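Local coordinates for protein carboxyl esterase NP (Bacillus subtilis, PDB 4CCW) that hydrolyses carboxylic esters, naproxen esters among them, to an alcohol and a carboxylate, as an alpha/beta-hydrolase-fold carboxylesterase, at residues K198-Q201 with A202-W206. Sequence-based numbering, arbitrary orientation.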
loop_
_atom_site.group_PDB
_atom_site.type_symbol
_atom_site.label_atom_id
_atom_site.label_comp_id
_atom_site.label_asym_id
_atom_site.label_seq_id
_atom_site.Cartn_x
_atom_site.Cartn_y
_atom_site.Cartn_z
ATOM N N LYS A 198 -16.746 5.741 -3.593
ATOM C CA LYS A 198 -17.500 6.414 -2.535
ATOM C C LYS A 198 -16.704 6.489 -1.237
ATOM O O LYS A 198 -16.722 7.519 -0.557
ATOM C CB LYS A 198 -18.852 5.730 -2.280
ATOM C CG LYS A 198 -19.979 6.193 -3.190
ATOM C CD LYS A 198 -21.302 5.583 -2.748
ATOM C CE LYS A 198 -22.477 6.129 -3.548
ATOM N NZ LYS A 198 -23.783 5.854 -2.885
ATOM N N GLN A 199 -16.011 5.398 -0.903
ATOM C CA GLN A 199 -15.143 5.360 0.274
ATOM C C GLN A 199 -13.950 6.304 0.138
ATOM O O GLN A 199 -13.581 7.004 1.084
ATOM C CB GLN A 199 -14.667 3.928 0.566
ATOM C CG GLN A 199 -13.756 3.819 1.786
ATOM C CD GLN A 199 -12.950 2.534 1.835
ATOM O OE1 GLN A 199 -13.173 1.612 1.059
ATOM N NE2 GLN A 199 -12.015 2.468 2.765
ATOM N N PHE A 200 -13.335 6.304 -1.038
ATOM C CA PHE A 200 -12.181 7.158 -1.286
ATOM C C PHE A 200 -12.597 8.627 -1.129
ATOM O O PHE A 200 -11.903 9.406 -0.474
ATOM C CB PHE A 200 -11.585 6.866 -2.670
ATOM C CG PHE A 200 -10.491 7.810 -3.075
ATOM C CD1 PHE A 200 -9.270 7.818 -2.403
ATOM C CD2 PHE A 200 -10.666 8.677 -4.151
ATOM C CE1 PHE A 200 -8.258 8.687 -2.774
ATOM C CE2 PHE A 200 -9.657 9.547 -4.530
ATOM C CZ PHE A 200 -8.444 9.551 -3.845
ATOM N N GLN A 201 -13.745 8.980 -1.702
ATOM C CA GLN A 201 -14.304 10.321 -1.570
ATOM C C GLN A 201 -14.551 10.685 -0.103
ATOM O O GLN A 201 -14.209 11.799 0.330
ATOM C CB GLN A 201 -15.609 10.437 -2.376
ATOM C CG GLN A 201 -15.439 10.206 -3.874
ATOM C CD GLN A 201 -16.710 10.458 -4.672
ATOM O OE1 GLN A 201 -17.651 9.655 -4.645
ATOM N NE2 GLN A 201 -16.736 11.562 -5.406
ATOM N N ALA A 202 -15.138 9.753 0.655
ATOM C CA ALA A 202 -15.484 10.019 2.055
ATOM C C ALA A 202 -14.212 10.206 2.876
ATOM O O ALA A 202 -14.165 11.038 3.786
ATOM C CB ALA A 202 -16.379 8.922 2.632
ATOM N N GLY A 203 -13.166 9.471 2.503
ATOM C CA GLY A 203 -11.855 9.642 3.105
ATOM C C GLY A 203 -11.329 11.046 2.914
ATOM O O GLY A 203 -10.877 11.675 3.872
ATOM N N VAL A 204 -11.412 11.545 1.679
ATOM C CA VAL A 204 -10.939 12.887 1.342
ATOM C C VAL A 204 -11.735 13.961 2.096
ATOM O O VAL A 204 -11.166 14.954 2.548
ATOM C CB VAL A 204 -10.969 13.131 -0.183
ATOM C CG1 VAL A 204 -10.672 14.579 -0.511
ATOM C CG2 VAL A 204 -9.959 12.208 -0.872
ATOM N N MET A 205 -13.038 13.734 2.253
ATOM C CA MET A 205 -13.901 14.668 2.985
ATOM C C MET A 205 -13.659 14.636 4.503
ATOM O O MET A 205 -13.984 15.604 5.203
ATOM C CB MET A 205 -15.378 14.420 2.646
ATOM C CG MET A 205 -15.744 14.726 1.196
ATOM S SD MET A 205 -17.373 14.117 0.690
ATOM C CE MET A 205 -17.628 15.007 -0.842
ATOM N N TRP A 206 -13.086 13.544 5.004
ATOM C CA TRP A 206 -12.766 13.420 6.428
ATOM C C TRP A 206 -11.436 14.057 6.735
ATOM O O TRP A 206 -10.376 13.445 6.561
ATOM C CB TRP A 206 -12.812 11.952 6.871
ATOM C CG TRP A 206 -12.540 11.725 8.340
ATOM C CD1 TRP A 206 -12.830 12.575 9.407
ATOM C CD2 TRP A 206 -11.937 10.536 8.957
ATOM N NE1 TRP A 206 -12.442 12.017 10.597
ATOM C CE2 TRP A 206 -11.908 10.794 10.402
ATOM C CE3 TRP A 206 -11.445 9.328 8.478
ATOM C CZ2 TRP A 206 -11.391 9.875 11.304
ATOM C CZ3 TRP A 206 -10.924 8.406 9.398
ATOM C CH2 TRP A 206 -10.901 8.675 10.777
#
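Four successive i to i+4 hydrogen bonds join residues 198-201 to 202-205 over the last turns of helix 194-205: Ala-202 N to Lys-198 O, Gly-203 N to Gln-199 O at 2.9 Å, Val-204 N to Phe-200 O and Met-205 N to Gln-201 O. Trp-206 then leaves helical geometry, its N only weakly bonded to the carbonyls of Ala-202 and Gly-203, while Lys-92 NZ hydrogen-bonds the carbonyls of Gly-203 and Trp-206. Among side chains, the one apolar pair is Phe-200 with Val-204, one turn on: methyl CG2 of Val-204 sits over one face of the phenyl ring, displaced toward the rim, with CG2 4.3 Å from Phe-200 CZ. Val-204 CG2, beside the backbone N because CG1 is anti to that N (chi1 172°), also rests 3.4 Å from Phe-200 O. Met-205 drapes back along the helix in a similar way, CG beside the backbone N (chi1 -66°) and 3.4 Å from Gln-201 O; its thioether runs on extended, with SD 3.9 Å from the same oxygen. The methyl CB of Ala-202 packs 3.5 Å from Lys-198 O. Gln-199 OE1 is hydrogen-bonded by Thr-68 and Ser-24, and NE2 bonds Ser-66 and Tyr-17, so both ends of the buried amide are satisfied. Phe-200 meets Phe-65, a ligand-pocket residue, edge-to-face, and its side chain lies about 5 Å from the bound (2-hydroxyethoxy)acetic acid. Helix 194-205 packs Gln-199 and Ala-202 on Thr-20 and Met-205 on Arg-16 of helix 12-24, and Phe-200, Gln-201 and Val-204 on Val-178 of helix 177-185.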